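Local coordinates for endo-1,3-beta-glucanase, family GH16 (Zobellia galactanivorans, PDB 4BPZ), which probably hydrolyses internal beta-1,3 bonds of glucans such as algal laminarin, and here holds a glucan trisaccharide in its cleft and a calcium ion, at residues A[28-33]-A[224-229]; A[154-159]-A[200-205]. The protein carries 1 engineered substitution. All coordinates share one frame; numbering follows the deposited sequence.

Contact 1 of 2, residues A[28-33]-A[224-229]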
loop_
_atom_site.group_PDB
_atom_site.type_symbol
_atom_site.label_atom_id
_atom_site.label_comp_id
_atom_site.label_asym_id
_atom_site.label_seq_id
_atom_site.Cartn_x
_atom_site.Cartn_y
_atom_site.Cartn_z
ATOM N N GLU A 28 13.825 -11.687 -2.536
ATOM C CA GLU A 28 14.790 -10.757 -1.961
ATOM C C GLU A 28 14.262 -9.358 -1.787
ATOM O O GLU A 28 14.831 -8.573 -1.014
ATOM C CB GLU A 28 16.057 -10.670 -2.842
ATOM C CG GLU A 28 16.942 -11.926 -2.880
ATOM C CD GLU A 28 18.196 -11.838 -3.825
ATOM O OE1 GLU A 28 18.531 -10.754 -4.403
ATOM O OE2 GLU A 28 18.886 -12.890 -4.001
ATOM N N LYS A 29 13.149 -9.057 -2.438
ATOM C CA LYS A 29 12.570 -7.693 -2.463
ATOM C C LYS A 29 11.242 -7.626 -1.676
ATOM O O LYS A 29 10.924 -6.558 -1.214
ATOM C CB LYS A 29 12.314 -7.238 -3.917
ATOM C CG LYS A 29 13.579 -7.086 -4.769
ATOM C CD LYS A 29 13.329 -6.441 -6.150
ATOM C CE LYS A 29 14.562 -6.444 -6.974
ATOM N NZ LYS A 29 15.603 -5.528 -6.449
ATOM N N TRP A 30 10.474 -8.725 -1.689
ATOM C CA TRP A 30 9.085 -8.632 -1.235
ATOM C C TRP A 30 8.806 -9.675 -0.211
ATOM O O TRP A 30 9.145 -10.873 -0.404
ATOM C CB TRP A 30 8.161 -8.822 -2.479
ATOM C CG TRP A 30 8.352 -7.781 -3.510
ATOM C CD1 TRP A 30 8.958 -7.971 -4.700
ATOM C CD2 TRP A 30 8.049 -6.374 -3.402
ATOM N NE1 TRP A 30 9.069 -6.820 -5.400
ATOM C CE2 TRP A 30 8.522 -5.805 -4.599
ATOM C CE3 TRP A 30 7.467 -5.556 -2.417
ATOM C CZ2 TRP A 30 8.419 -4.438 -4.871
ATOM C CZ3 TRP A 30 7.391 -4.176 -2.700
ATOM C CH2 TRP A 30 7.826 -3.636 -3.866
ATOM N N HIS A 31 8.130 -9.282 0.862
ATOM C CA HIS A 31 7.656 -10.162 1.946
ATOM C C HIS A 31 6.118 -10.231 1.882
ATOM O O HIS A 31 5.465 -9.211 1.725
ATOM C CB HIS A 31 8.070 -9.485 3.269
ATOM C CG HIS A 31 7.528 -10.169 4.493
ATOM N ND1 HIS A 31 7.999 -11.345 4.956
ATOM C CD2 HIS A 31 6.490 -9.801 5.320
ATOM C CE1 HIS A 31 7.309 -11.702 6.039
ATOM N NE2 HIS A 31 6.410 -10.748 6.300
ATOM N N TYR A 32 5.583 -11.401 2.031
ATOM C CA TYR A 32 4.118 -11.571 2.102
ATOM C C TYR A 32 3.626 -11.520 3.513
ATOM O O TYR A 32 4.191 -12.173 4.406
ATOM C CB TYR A 32 3.722 -12.885 1.543
ATOM C CG TYR A 32 3.816 -13.004 0.050
ATOM C CD1 TYR A 32 4.958 -13.386 -0.582
ATOM C CD2 TYR A 32 2.685 -12.628 -0.717
ATOM C CE1 TYR A 32 4.943 -13.537 -2.039
ATOM C CE2 TYR A 32 2.676 -12.695 -2.059
ATOM C CZ TYR A 32 3.703 -13.249 -2.700
ATOM O OH TYR A 32 3.707 -13.374 -4.100
ATOM N N GLN A 33 2.502 -10.834 3.715
ATOM C CA GLN A 33 1.741 -10.995 4.957
ATOM C C GLN A 33 0.621 -11.915 4.691
ATOM O O GLN A 33 -0.193 -11.761 3.757
ATOM C CB GLN A 33 1.231 -9.630 5.404
ATOM C CG GLN A 33 2.352 -8.753 5.902
ATOM C CD GLN A 33 1.804 -7.444 6.493
ATOM O OE1 GLN A 33 1.569 -6.436 5.807
ATOM N NE2 GLN A 33 1.565 -7.448 7.838
ATOM N N LEU A 224 7.376 -0.069 2.301
ATOM C CA LEU A 224 6.271 0.055 1.352
ATOM C C LEU A 224 5.343 -1.160 1.453
ATOM O O LEU A 224 5.793 -2.307 1.662
ATOM C CB LEU A 224 6.823 0.104 -0.079
ATOM C CG LEU A 224 5.854 0.466 -1.203
ATOM C CD1 LEU A 224 5.471 1.957 -1.088
ATOM C CD2 LEU A 224 6.544 0.222 -2.559
ATOM N N LEU A 225 4.030 -0.922 1.294
ATOM C CA LEU A 225 3.031 -1.924 1.199
ATOM C C LEU A 225 2.253 -1.803 -0.100
ATOM O O LEU A 225 1.960 -0.675 -0.533
ATOM C CB LEU A 225 2.038 -1.866 2.378
ATOM C CG LEU A 225 2.626 -2.064 3.805
ATOM C CD1 LEU A 225 3.034 -0.752 4.437
ATOM C CD2 LEU A 225 1.676 -2.816 4.693
ATOM N N LEU A 226 1.847 -2.948 -0.660
ATOM C CA LEU A 226 1.012 -3.006 -1.871
ATOM C C LEU A 226 -0.051 -4.046 -1.613
ATOM O O LEU A 226 0.286 -5.177 -1.226
ATOM C CB LEU A 226 1.849 -3.514 -3.069
ATOM C CG LEU A 226 3.021 -2.624 -3.409
ATOM C CD1 LEU A 226 3.909 -3.408 -4.430
ATOM C CD2 LEU A 226 2.629 -1.274 -3.934
ATOM N N ASN A 227 -1.321 -3.724 -1.834
ATOM C CA ASN A 227 -2.368 -4.698 -1.503
ATOM C C ASN A 227 -3.663 -4.367 -2.250
ATOM O O ASN A 227 -3.838 -3.230 -2.705
ATOM C CB ASN A 227 -2.634 -4.775 0.005
ATOM C CG ASN A 227 -3.223 -3.512 0.558
ATOM O OD1 ASN A 227 -2.497 -2.527 0.716
ATOM N ND2 ASN A 227 -4.530 -3.462 0.741
ATOM N N ILE A 228 -4.581 -5.323 -2.293
ATOM C CA ILE A 228 -6.027 -5.028 -2.563
ATOM C C ILE A 228 -6.814 -5.545 -1.395
ATOM O O ILE A 228 -6.873 -6.768 -1.221
ATOM C CB ILE A 228 -6.574 -5.643 -3.866
ATOM C CG1 ILE A 228 -5.720 -5.402 -5.111
ATOM C CG2 ILE A 228 -8.005 -5.106 -4.056
ATOM C CD1 ILE A 228 -6.213 -6.241 -6.290
ATOM N N ALA A 229 -7.448 -4.684 -0.619
ATOM C CA ALA A 229 -8.431 -5.145 0.367
ATOM C C ALA A 229 -9.773 -5.285 -0.336
ATOM O O ALA A 229 -10.040 -4.623 -1.338
ATOM C CB ALA A 229 -8.489 -4.149 1.511
#

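Contact 2 of 2, residues A[154-159]-A[200-205]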
loop_
_atom_site.group_PDB
_atom_site.type_symbol
_atom_site.label_atom_id
_atom_site.label_comp_id
_atom_site.label_asym_id
_atom_site.label_seq_id
_atom_site.Cartn_x
_atom_site.Cartn_y
_atom_site.Cartn_z
ATOM N N GLU A 154 -13.298 7.181 -9.944
ATOM C CA GLU A 154 -12.875 8.393 -10.655
ATOM C C GLU A 154 -12.126 9.437 -9.768
ATOM O O GLU A 154 -11.881 10.534 -10.196
ATOM C CB GLU A 154 -14.137 9.040 -11.293
ATOM C CG GLU A 154 -14.744 8.200 -12.419
ATOM C CD GLU A 154 -15.286 6.841 -12.032
ATOM O OE1 GLU A 154 -16.141 6.800 -11.100
ATOM O OE2 GLU A 154 -14.914 5.843 -12.739
ATOM N N SER A 155 -11.762 8.990 -8.549
ATOM C CA SER A 155 -10.895 9.805 -7.760
ATOM C C SER A 155 -9.898 8.906 -7.004
ATOM O O SER A 155 -10.109 7.724 -6.780
ATOM C CB SER A 155 -11.757 10.696 -6.843
ATOM O OG SER A 155 -11.364 10.763 -5.542
ATOM N N THR A 156 -8.777 9.497 -6.666
ATOM C CA THR A 156 -7.766 8.830 -5.845
ATOM C C THR A 156 -7.593 9.610 -4.546
ATOM O O THR A 156 -7.848 10.822 -4.480
ATOM C CB THR A 156 -6.395 8.684 -6.579
ATOM O OG1 THR A 156 -5.756 9.927 -6.722
ATOM C CG2 THR A 156 -6.533 8.005 -7.921
ATOM N N ILE A 157 -7.038 8.894 -3.592
ATOM C CA ILE A 157 -6.818 9.408 -2.267
ATOM C C ILE A 157 -5.371 9.396 -1.896
ATOM O O ILE A 157 -4.616 8.436 -2.268
ATOM C CB ILE A 157 -7.498 8.413 -1.300
ATOM C CG1 ILE A 157 -9.050 8.438 -1.478
ATOM C CG2 ILE A 157 -7.064 8.630 0.150
ATOM C CD1 ILE A 157 -9.716 7.166 -0.926
ATOM N N ALA A 158 -4.901 10.411 -1.191
ATOM C CA ALA A 158 -3.526 10.442 -0.554
ATOM C C ALA A 158 -3.878 10.834 0.856
ATOM O O ALA A 158 -4.579 11.722 1.115
ATOM C CB ALA A 158 -2.654 11.571 -1.162
ATOM N N HIS A 159 -3.327 10.180 1.842
ATOM C CA HIS A 159 -3.665 10.431 3.243
ATOM C C HIS A 159 -2.693 9.962 4.312
ATOM O O HIS A 159 -2.246 8.854 4.269
ATOM C CB HIS A 159 -4.765 9.547 3.556
ATOM C CG HIS A 159 -5.820 10.224 4.222
ATOM N ND1 HIS A 159 -6.039 10.258 5.551
ATOM C CD2 HIS A 159 -6.828 10.959 3.637
ATOM C CE1 HIS A 159 -7.185 10.992 5.761
ATOM N NE2 HIS A 159 -7.661 11.369 4.623
ATOM N N VAL A 200 2.592 13.992 -2.078
ATOM C CA VAL A 200 2.048 12.843 -2.840
ATOM C C VAL A 200 1.469 13.382 -4.100
ATOM O O VAL A 200 0.686 14.345 -4.113
ATOM C CB VAL A 200 1.008 12.075 -2.021
ATOM C CG1 VAL A 200 0.376 10.992 -2.855
ATOM C CG2 VAL A 200 1.647 11.565 -0.751
ATOM N N PHE A 201 1.855 12.755 -5.227
ATOM C CA PHE A 201 1.417 13.173 -6.544
ATOM C C PHE A 201 0.703 12.043 -7.264
ATOM O O PHE A 201 0.990 10.847 -7.093
ATOM C CB PHE A 201 2.673 13.495 -7.405
ATOM C CG PHE A 201 3.410 14.712 -6.936
ATOM C CD1 PHE A 201 3.151 15.968 -7.475
ATOM C CD2 PHE A 201 4.478 14.554 -6.053
ATOM C CE1 PHE A 201 3.908 17.087 -7.039
ATOM C CE2 PHE A 201 5.225 15.664 -5.637
ATOM C CZ PHE A 201 4.883 16.879 -6.079
ATOM N N LEU A 202 -0.189 12.450 -8.176
ATOM C CA LEU A 202 -0.753 11.603 -9.232
ATOM C C LEU A 202 -0.232 12.203 -10.508
ATOM O O LEU A 202 -0.587 13.360 -10.833
ATOM C CB LEU A 202 -2.263 11.657 -9.240
ATOM C CG LEU A 202 -2.889 10.970 -10.493
ATOM C CD1 LEU A 202 -2.516 9.524 -10.562
ATOM C CD2 LEU A 202 -4.420 11.118 -10.439
ATOM N N ASP A 203 0.677 11.512 -11.202
ATOM C CA ASP A 203 1.378 12.080 -12.336
ATOM C C ASP A 203 2.020 13.422 -11.827
ATOM O O ASP A 203 2.806 13.388 -10.901
ATOM C CB ASP A 203 0.448 12.159 -13.557
ATOM C CG ASP A 203 0.021 10.764 -13.992
ATOM O OD1 ASP A 203 0.842 9.831 -13.964
ATOM O OD2 ASP A 203 -1.080 10.668 -14.495
ATOM N N ASP A 204 1.664 14.558 -12.405
ATOM C CA ASP A 204 2.236 15.818 -11.947
ATOM C C ASP A 204 1.305 16.653 -11.094
ATOM O O ASP A 204 1.675 17.793 -10.817
ATOM C CB ASP A 204 2.685 16.608 -13.182
ATOM C CG ASP A 204 3.771 15.884 -13.938
ATOM O OD1 ASP A 204 4.697 15.235 -13.358
ATOM O OD2 ASP A 204 3.712 15.900 -15.175
ATOM N N THR A 205 0.200 16.112 -10.659
ATOM C CA THR A 205 -0.758 16.839 -9.803
ATOM C C THR A 205 -0.464 16.527 -8.387
ATOM O O THR A 205 -0.446 15.343 -8.028
ATOM C CB THR A 205 -2.175 16.412 -10.207
ATOM O OG1 THR A 205 -2.374 16.695 -11.604
ATOM C CG2 THR A 205 -3.218 17.202 -9.373
#

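Contact 1 of 2, residues A[28-33]-A[224-229]
The amide oxygen OE1 of Gln33 lies 3.8 Å from the methyl CD2 of Leu225. The same oxygen accepts a hydrogen bond from NE of Arg86, and the amide nitrogen NE2 of Gln33 hydrogen-bonds OE2 of Glu123. Both ends of the amide are thus held, which limits its rotation. Leu225 meets it with one methyl group, the two side chains crossing at a slant. Leu225 also packs on Arg86 and Trp115.

Trp30 makes the apolar half of the contact. Its CG stands beside the backbone N (chi1 -62°), and the six-membered ring swings closer to Leu224 and Leu226. CD1 of Leu226 sits 4.0 Å from both CZ3 and CH2 of Trp30. CD2 of Leu224 comes to the ring edge, near its plane, 4.3 Å from CH2 of Trp30. CB of Lys29 lies over one face of the indole, toward the rim. NE1 of Trp30 hydrogen-bonds OD2 of Asp17, so the buried N-H is satisfied.

The backbones are well apart, with strand 82-93 paired to both. Trp30, Leu224 and Leu226 face strand 244-255, within the beta-sandwich. Gln33 and Leu225 lie on the glycan side, at the cleft of this GH16 domain.

Contact 2 of 2, residues A[154-159]-A[200-205]
Apolar contact is closest at Ala158 and Val200. CB of Ala158 lies 3.5 Å from CG1 of Val200 and 3.8 Å from CB of Val200. CG1 is the branch of Val200 opposite its own backbone N (chi1 175°), and it is this methyl that meets the alanine. The small side chain goes with a close approach of the backbones, whose CA atoms are 6.5 Å apart at Ala158 and Val200. Ala158 also touches Val207 of strand 205-211.

A mixed contact lies next along the strands. The hydroxyl OG1 of Thr156 is 4.1 Å from the methyl CD2 of Leu202, and the two side chains slant across each other. With chi1 at 71°, OG1 rather than CG2 is the branch of Thr156 that comes nearest Leu202. Here the CA atoms of Thr156 and Leu202 are 8.3 Å apart. Thr177 and Ile179 flank both side chains.

The two strands belong to facing layers of the GH16 beta-sandwich. Strand 155-163 pairs with 142-144 and 170-178. Strand 197-202 pairs with 187-193 and 205-211. The contact is therefore made by side chains across the interior.

The backbone of 200-205 closes on itself at a type II' turn from Leu202 to Thr205, which joins strands 197-202 and 205-211. N of Leu202 donates to O of Thr205 at 2.9 Å, and N of Thr205 donates back to O of Leu202 at 2.9 Å. OD1 of Asp203 in this turn accepts from the backbone N of Val188.

Both contacts are buried, but contact 1 lies nearer the middle of the chain, with its centre about 8 Å from the chain centre against about 14 Å for contact 2. Their centres are about 21 Å apart and they do not touch. Strands 222-230 and 155-163 are linked through 110-118 and 142-144, so both contacts reach the same layer. Contact 1 joins two strands of that layer, over an intervening strand. Contact 2 joins it to the facing layer. The chemistry follows the place. Contact 1 pairs an aromatic-aliphatic cluster with an amide held by residues of the glycan pocket. Contact 2 is mainly aliphatic, with one threonine hydroxyl beside a leucine methyl, away from the calcium and glycan sites.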